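Local atomic coordinates of death on curing protein (Enterobacteria phage P1, PDB entry 3DD7), a protein that acts as the Fic-family toxin of phage P1, probably by shutting down translation, and is inhibited by its antitoxin partner Phd. Residues E53-Y58 / L82-N87; T57-T62 / T75-A80. The protein carries 2 engineered substitutions. All coordinates share one frame; numbering follows the deposited sequence. Where two conformers were deposited one is given.

Contacts 1 and 2 are successive levels of one antiparallel helix pair, 51-65 with 72-86, and their centres lie 8 Å apart. Between the short segments the axes close from 9.5 Å in contact 1, where an aromatic ring fills the interface, to 7.9 Å in contact 2, where alanines face the partner helix and the centre is about 1 Å from the chain's. T57 and Y58 belong to both, and a probable hydrogen bond from S55 OG to A80 O (2.9 Å) joins them. The Fic motif spans the connecting loop and the start of helix 72-86; its histidine is here an engineered tyrosine. On helix 72-86, L77, N78, L82 and R85 meet the bound Phd peptide.

Contact 1 of 2, residues E53-Y58 / L82-N87; sequences EVSATY and LFLRRN
V54 opens the contact by setting its CG1 against the far end of the F83 ring, 3.4 Å from CZ. That methyl stands anti to the backbone N (chi1 -173°), which turns it to F83, while the side chain crosses the phenyl at about a right angle. S55 follows with its backbone as much as its side chain: its N is 3.7 Å from F83 CE2, and its CB touches both F83 and L84, 3.6 Å from L84 CD2. Its hydroxyl lies beside L84 CG and probably bonds to the carbonyl of A80. One turn on, Y58 brings CE2 to 3.8 Å from F83 CD1; the two rings meet obliquely, with centroids 5.3 Å apart and planes at 33°. The phenol OH bonds to H3 and I4. On the opposite face of the F83 ring sits the N87 amide, from F83's own segment, ND2 being 3.3 Å above the plane toward the rim. This amide also donates to F83 O, from the other side of the carbonyl plane than N87 N. Across the segments, then, the five residues meet mainly through carbon atoms, and the polar ends of S55 and Y58 find their partners beyond them.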
ATOM      1  N   GLU A  53      -9.570   7.843  -0.568  1.00 20.28           N
ATOM      2  CA  GLU A  53     -10.264   6.778   0.170  1.00 20.46           C
ATOM      3  C   GLU A  53      -9.848   5.408  -0.355  1.00 19.52           C
ATOM      4  O   GLU A  53      -9.550   4.509   0.420  1.00 19.60           O
ATOM      5  CB  GLU A  53     -11.797   6.902   0.140  1.00 20.66           C
ATOM      6  CG  GLU A  53     -12.386   6.694   1.571  1.00 27.32           C
ATOM      7  CD  GLU A  53     -13.485   5.634   1.727  1.00 34.25           C
ATOM      8  OE1 GLU A  53     -13.278   4.700   2.546  1.00 37.42           O
ATOM      9  OE2 GLU A  53     -14.570   5.745   1.103  1.00 36.02           O
ATOM     10  N   VAL A  54      -9.811   5.264  -1.679  1.00 18.89           N
ATOM     11  CA  VAL A  54      -9.384   4.006  -2.297  1.00 18.13           C
ATOM     12  C   VAL A  54      -7.930   3.679  -1.936  1.00 17.35           C
ATOM     13  O   VAL A  54      -7.656   2.572  -1.490  1.00 17.10           O
ATOM     14  CB  VAL A  54      -9.628   3.973  -3.819  1.00 16.69           C
ATOM     15  CG1 VAL A  54      -9.326   2.580  -4.377  1.00 19.12           C
ATOM     16  CG2 VAL A  54     -11.100   4.341  -4.125  1.00 17.93           C
ATOM     17  N   SER A  55      -7.014   4.641  -2.104  1.00 16.79           N
ATOM     18  CA  SER A  55      -5.616   4.433  -1.711  0.50 15.91           C
ATOM     19  C   SER A  55      -5.519   3.987  -0.258  1.00 16.48           C
ATOM     20  O   SER A  55      -4.780   3.053   0.069  1.00 16.82           O
ATOM     21  CB  SER A  55      -4.781   5.699  -1.920  0.50 15.68           C
ATOM     22  OG  SER A  55      -3.438   5.498  -1.511  0.50 10.17           O
ATOM     23  N   ALA A  56      -6.271   4.651   0.609  1.00 16.48           N
ATOM     24  CA  ALA A  56      -6.294   4.294   2.033  1.00 16.56           C
ATOM     25  C   ALA A  56      -6.774   2.848   2.265  1.00 17.18           C
ATOM     26  O   ALA A  56      -6.263   2.168   3.162  1.00 17.23           O
ATOM     27  CB  ALA A  56      -7.157   5.267   2.812  1.00 16.77           C
ATOM     28  N   THR A  57      -7.760   2.407   1.481  1.00 17.67           N
ATOM     29  CA  THR A  57      -8.335   1.065   1.622  1.00 17.78           C
ATOM     30  C   THR A  57      -7.263   0.029   1.267  1.00 17.49           C
ATOM     31  O   THR A  57      -7.069  -0.950   2.006  1.00 17.98           O
ATOM     32  CB  THR A  57      -9.620   0.891   0.761  1.00 18.23           C
ATOM     33  OG1 THR A  57     -10.519   1.974   1.016  1.00 17.41           O
ATOM     34  CG2 THR A  57     -10.348  -0.399   1.105  1.00 17.50           C
ATOM     35  N   TYR A  58      -6.533   0.264   0.169  1.00 17.99           N
ATOM     36  CA  TYR A  58      -5.372  -0.588  -0.141  1.00 18.30           C
ATOM     37  C   TYR A  58      -4.352  -0.583   0.992  1.00 17.96           C
ATOM     38  O   TYR A  58      -3.853  -1.641   1.388  1.00 18.41           O
ATOM     39  CB  TYR A  58      -4.656  -0.160  -1.413  1.00 18.67           C
ATOM     40  CG  TYR A  58      -5.296  -0.652  -2.696  1.00 17.94           C
ATOM     41  CD1 TYR A  58      -5.071  -1.953  -3.165  1.00 18.26           C
ATOM     42  CD2 TYR A  58      -6.120   0.183  -3.434  1.00 18.88           C
ATOM     43  CE1 TYR A  58      -5.661  -2.400  -4.347  1.00 18.29           C
ATOM     44  CE2 TYR A  58      -6.697  -0.237  -4.631  1.00 18.84           C
ATOM     45  CZ  TYR A  58      -6.476  -1.535  -5.078  1.00 20.30           C
ATOM     46  OH  TYR A  58      -7.056  -1.963  -6.257  1.00 18.03           O
ATOM     47  N   LEU A  82       1.532   3.728  -5.237  1.00 19.47           N
ATOM     48  CA  LEU A  82       1.504   3.272  -6.630  1.00 19.95           C
ATOM     49  C   LEU A  82       0.113   3.485  -7.219  1.00 20.28           C
ATOM     50  O   LEU A  82      -0.038   3.966  -8.356  1.00 20.10           O
ATOM     51  CB  LEU A  82       1.909   1.798  -6.728  1.00 20.32           C
ATOM     52  CG  LEU A  82       1.913   1.193  -8.139  1.00 21.29           C
ATOM     53  CD1 LEU A  82       2.824   1.951  -9.103  1.00 22.75           C
ATOM     54  CD2 LEU A  82       2.250  -0.316  -8.093  1.00 19.87           C
ATOM     55  N   PHE A  83      -0.901   3.119  -6.439  1.00 20.12           N
ATOM     56  CA  PHE A  83      -2.276   3.341  -6.810  1.00 20.75           C
ATOM     57  C   PHE A  83      -2.518   4.826  -7.129  1.00 20.77           C
ATOM     58  O   PHE A  83      -3.045   5.156  -8.198  1.00 21.63           O
ATOM     59  CB  PHE A  83      -3.240   2.845  -5.731  1.00 21.05           C
ATOM     60  CG  PHE A  83      -4.643   3.267  -5.988  1.00 20.54           C
ATOM     61  CD1 PHE A  83      -5.450   2.536  -6.869  1.00 21.95           C
ATOM     62  CD2 PHE A  83      -5.144   4.432  -5.419  1.00 22.20           C
ATOM     63  CE1 PHE A  83      -6.719   2.939  -7.142  1.00 22.69           C
ATOM     64  CE2 PHE A  83      -6.434   4.857  -5.715  1.00 21.43           C
ATOM     65  CZ  PHE A  83      -7.224   4.099  -6.576  1.00 21.28           C
ATOM     66  N   LEU A  84      -2.126   5.717  -6.218  1.00 20.61           N
ATOM     67  CA  LEU A  84      -2.301   7.159  -6.467  1.00 20.67           C
ATOM     68  C   LEU A  84      -1.575   7.607  -7.741  1.00 20.63           C
ATOM     69  O   LEU A  84      -2.156   8.302  -8.566  1.00 20.74           O
ATOM     70  CB  LEU A  84      -1.868   7.999  -5.265  1.00 20.64           C
ATOM     71  CG  LEU A  84      -2.726   7.947  -4.002  1.00 20.81           C
ATOM     72  CD1 LEU A  84      -1.995   8.743  -2.909  1.00 21.04           C
ATOM     73  CD2 LEU A  84      -4.199   8.413  -4.192  1.00 20.77           C
ATOM     74  N   ARG A  85      -0.311   7.209  -7.888  1.00 21.20           N
ATOM     75  CA  ARG A  85       0.487   7.549  -9.064  1.00 22.12           C
ATOM     76  C   ARG A  85      -0.142   7.086 -10.398  1.00 22.35           C
ATOM     77  O   ARG A  85      -0.160   7.840 -11.392  1.00 22.84           O
ATOM     78  CB  ARG A  85       1.922   7.035  -8.909  1.00 22.04           C
ATOM     79  CG  ARG A  85       2.870   7.505 -10.018  1.00 22.46           C
ATOM     80  CD  ARG A  85       4.219   6.870  -9.847  1.00 22.12           C
ATOM     81  NE  ARG A  85       4.235   5.521 -10.412  1.00 25.22           N
ATOM     82  CZ  ARG A  85       5.307   4.728 -10.478  1.00 25.40           C
ATOM     83  NH1 ARG A  85       6.481   5.114 -10.000  1.00 24.25           N
ATOM     84  NH2 ARG A  85       5.194   3.534 -11.033  1.00 25.92           N
ATOM     85  N   ARG A  86      -0.666   5.865 -10.434  1.00 22.61           N
ATOM     86  CA  ARG A  86      -1.293   5.361 -11.656  1.00 23.58           C
ATOM     87  C   ARG A  86      -2.534   6.153 -12.022  1.00 23.20           C
ATOM     88  O   ARG A  86      -2.915   6.238 -13.197  1.00 23.25           O
ATOM     89  CB  ARG A  86      -1.740   3.932 -11.480  1.00 24.02           C
ATOM     90  CG  ARG A  86      -0.668   2.996 -11.140  1.00 26.70           C
ATOM     91  CD  ARG A  86      -1.092   1.687 -11.686  1.00 31.36           C
ATOM     92  NE  ARG A  86       0.087   0.911 -11.954  1.00 33.78           N
ATOM     93  CZ  ARG A  86       0.100  -0.400 -12.011  1.00 32.59           C
ATOM     94  NH1 ARG A  86      -1.026  -1.071 -11.836  1.00 34.25           N
ATOM     95  NH2 ARG A  86       1.245  -1.020 -12.242  1.00 33.77           N
ATOM     96  N   ASN A  87      -3.189   6.693 -10.999  1.00 23.22           N
ATOM     97  CA  ASN A  87      -4.409   7.461 -11.217  1.00 23.27           C
ATOM     98  C   ASN A  87      -4.169   8.961 -11.352  1.00 23.14           C
ATOM     99  O   ASN A  87      -5.087   9.765 -11.225  1.00 22.82           O
ATOM    100  CB  ASN A  87      -5.447   7.106 -10.161  1.00 23.43           C
ATOM    101  CG  ASN A  87      -6.027   5.723 -10.388  1.00 23.75           C
ATOM    102  OD1 ASN A  87      -6.865   5.535 -11.271  1.00 22.63           O
ATOM    103  ND2 ASN A  87      -5.537   4.728  -9.630  1.00 24.47           N
TER

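Contact 2 of 2, residues T57-T62 / T75-A80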
ATOM      1  N   THR A  57      -7.760   2.407   1.481  1.00 17.67           N
ATOM      2  CA  THR A  57      -8.335   1.065   1.622  1.00 17.78           C
ATOM      3  C   THR A  57      -7.263   0.029   1.267  1.00 17.49           C
ATOM      4  O   THR A  57      -7.069  -0.950   2.006  1.00 17.98           O
ATOM      5  CB  THR A  57      -9.620   0.891   0.761  1.00 18.23           C
ATOM      6  OG1 THR A  57     -10.519   1.974   1.016  1.00 17.41           O
ATOM      7  CG2 THR A  57     -10.348  -0.399   1.105  1.00 17.50           C
ATOM      8  N   TYR A  58      -6.533   0.264   0.169  1.00 17.99           N
ATOM      9  CA  TYR A  58      -5.372  -0.588  -0.141  1.00 18.30           C
ATOM     10  C   TYR A  58      -4.352  -0.583   0.992  1.00 17.96           C
ATOM     11  O   TYR A  58      -3.853  -1.641   1.388  1.00 18.41           O
ATOM     12  CB  TYR A  58      -4.656  -0.160  -1.413  1.00 18.67           C
ATOM     13  CG  TYR A  58      -5.296  -0.652  -2.696  1.00 17.94           C
ATOM     14  CD1 TYR A  58      -5.071  -1.953  -3.165  1.00 18.26           C
ATOM     15  CD2 TYR A  58      -6.120   0.183  -3.434  1.00 18.88           C
ATOM     16  CE1 TYR A  58      -5.661  -2.400  -4.347  1.00 18.29           C
ATOM     17  CE2 TYR A  58      -6.697  -0.237  -4.631  1.00 18.84           C
ATOM     18  CZ  TYR A  58      -6.476  -1.535  -5.078  1.00 20.30           C
ATOM     19  OH  TYR A  58      -7.056  -1.963  -6.257  1.00 18.03           O
ATOM     20  N   LEU A  59      -4.012   0.606   1.484  1.00 17.86           N
ATOM     21  CA  LEU A  59      -3.020   0.712   2.528  1.00 17.27           C
ATOM     22  C   LEU A  59      -3.449  -0.081   3.771  1.00 17.22           C
ATOM     23  O   LEU A  59      -2.704  -0.940   4.252  1.00 17.00           O
ATOM     24  CB  LEU A  59      -2.735   2.176   2.875  1.00 17.89           C
ATOM     25  CG  LEU A  59      -1.472   2.446   3.696  1.00 17.06           C
ATOM     26  CD1 LEU A  59      -0.941   3.890   3.507  1.00 17.86           C
ATOM     27  CD2 LEU A  59      -1.699   2.144   5.196  1.00 18.18           C
ATOM     28  N   VAL A  60      -4.643   0.201   4.292  1.00 17.08           N
ATOM     29  CA  VAL A  60      -5.102  -0.475   5.507  1.00 17.48           C
ATOM     30  C   VAL A  60      -5.253  -1.990   5.279  1.00 17.41           C
ATOM     31  O   VAL A  60      -4.832  -2.804   6.121  1.00 17.01           O
ATOM     32  CB  VAL A  60      -6.406   0.141   6.078  1.00 17.11           C
ATOM     33  CG1 VAL A  60      -6.906  -0.625   7.325  1.00 17.80           C
ATOM     34  CG2 VAL A  60      -6.200   1.606   6.443  1.00 17.90           C
ATOM     35  N   ALA A  61      -5.838  -2.373   4.142  1.00 17.74           N
ATOM     36  CA  ALA A  61      -6.105  -3.798   3.883  1.00 17.92           C
ATOM     37  C   ALA A  61      -4.825  -4.643   3.875  1.00 18.77           C
ATOM     38  O   ALA A  61      -4.783  -5.741   4.455  1.00 18.11           O
ATOM     39  CB  ALA A  61      -6.905  -3.981   2.596  1.00 19.12           C
ATOM     40  N   THR A  62      -3.772  -4.117   3.258  1.00 18.06           N
ATOM     41  CA  THR A  62      -2.497  -4.826   3.198  1.00 19.99           C
ATOM     42  C   THR A  62      -1.752  -4.730   4.531  1.00 19.56           C
ATOM     43  O   THR A  62      -1.198  -5.724   5.016  1.00 19.40           O
ATOM     44  CB  THR A  62      -1.657  -4.342   2.008  1.00 20.83           C
ATOM     45  OG1 THR A  62      -2.371  -4.682   0.814  1.00 22.96           O
ATOM     46  CG2 THR A  62      -0.297  -5.021   1.969  1.00 21.32           C
ATOM     47  N   THR A  75       4.830  -2.914   1.798  1.00 17.53           N
ATOM     48  CA  THR A  75       4.048  -3.240   0.611  1.00 17.90           C
ATOM     49  C   THR A  75       2.758  -2.443   0.670  1.00 17.83           C
ATOM     50  O   THR A  75       2.311  -1.935  -0.345  1.00 18.33           O
ATOM     51  CB  THR A  75       3.813  -4.761   0.498  1.00 17.55           C
ATOM     52  OG1 THR A  75       5.098  -5.423   0.442  1.00 17.06           O
ATOM     53  CG2 THR A  75       2.958  -5.099  -0.737  1.00 18.86           C
ATOM     54  N   ALA A  76       2.204  -2.299   1.877  1.00 18.52           N
ATOM     55  CA  ALA A  76       0.967  -1.537   2.087  1.00 18.46           C
ATOM     56  C   ALA A  76       1.173  -0.095   1.592  1.00 18.68           C
ATOM     57  O   ALA A  76       0.442   0.382   0.733  1.00 18.89           O
ATOM     58  CB  ALA A  76       0.594  -1.541   3.548  1.00 18.36           C
ATOM     59  N   LEU A  77       2.221   0.549   2.112  1.00 18.47           N
ATOM     60  CA  LEU A  77       2.548   1.941   1.777  1.00 18.80           C
ATOM     61  C   LEU A  77       2.832   2.168   0.282  1.00 18.54           C
ATOM     62  O   LEU A  77       2.216   3.030  -0.351  1.00 17.57           O
ATOM     63  CB  LEU A  77       3.718   2.452   2.629  1.00 19.44           C
ATOM     64  CG  LEU A  77       4.137   3.883   2.304  1.00 20.95           C
ATOM     65  CD1 LEU A  77       2.957   4.852   2.510  1.00 20.62           C
ATOM     66  CD2 LEU A  77       5.306   4.288   3.166  1.00 20.02           C
ATOM     67  N   ASN A  78       3.753   1.383  -0.260  1.00 18.29           N
ATOM     68  CA  ASN A  78       4.157   1.535  -1.656  1.00 18.89           C
ATOM     69  C   ASN A  78       3.001   1.250  -2.613  1.00 18.72           C
ATOM     70  O   ASN A  78       2.867   1.949  -3.623  1.00 18.50           O
ATOM     71  CB  ASN A  78       5.383   0.654  -1.965  1.00 19.14           C
ATOM     72  CG  ASN A  78       6.666   1.170  -1.306  1.00 21.04           C
ATOM     73  OD1 ASN A  78       7.464   1.883  -1.937  1.00 25.60           O
ATOM     74  ND2 ASN A  78       6.886   0.795  -0.061  1.00 24.60           N
ATOM     75  N   SER A  79       2.143   0.271  -2.293  1.00 17.72           N
ATOM     76  CA  SER A  79       1.018  -0.081  -3.168  0.50 18.25           C
ATOM     77  C   SER A  79      -0.015   1.052  -3.191  1.00 18.69           C
ATOM     78  O   SER A  79      -0.497   1.444  -4.253  1.00 19.42           O
ATOM     79  CB  SER A  79       0.370  -1.422  -2.772  0.50 17.92           C
ATOM     80  OG  SER A  79      -0.264  -1.365  -1.501  0.50 14.90           O
ATOM     81  N   ALA A  80      -0.326   1.593  -2.009  1.00 19.23           N
ATOM     82  CA  ALA A  80      -1.247   2.735  -1.894  1.00 19.36           C
ATOM     83  C   ALA A  80      -0.758   3.899  -2.745  1.00 18.82           C
ATOM     84  O   ALA A  80      -1.539   4.558  -3.437  1.00 17.85           O
ATOM     85  CB  ALA A  80      -1.377   3.181  -0.425  1.00 19.62           C
TER
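Y58, the one aromatic residue here, does not lay its ring on the opposing helix: its CB comes to 4.5 Å from A80 CA, and the ring then leads away, with I36 of helix 31-45 among its neighbours. No flat groups stack between the segments, and aliphatic groups do the packing. The CA atoms of L59 and A76 come nearest, 4.6 Å apart, and the A76 methyl sits against the main chain, with CB 3.4 Å from L59 O. The side chain of L59 continues along helix 72-86. Its CB touches A80 CB at 3.7 Å, and with CG extended away from the backbone N (chi1 -165°) it carries CD1 to 4.1 Å from L77 CD1, the two leucine side chains running alongside each other in a common direction. L77 passes on to L97 and T101 of helix 97-105, while L59 also packs on V114 of helix 111-122. A turn further, T62 packs on A76: its CG2 is 3.7 Å from A76 N and 4.2 Å from T75 CG2. The methyl of T62 thus faces the partner helix, whereas its hydroxyl makes a weak bond back to Y58 O. The close approach of the axes, at 164°, is consistent with the small side chains of A76 and A80. Methyl packing joins 57-62 to 75-80 in this part of the Fic-fold core, while a probable polar link between the helices, S55 OG to A80 O, lies one turn away.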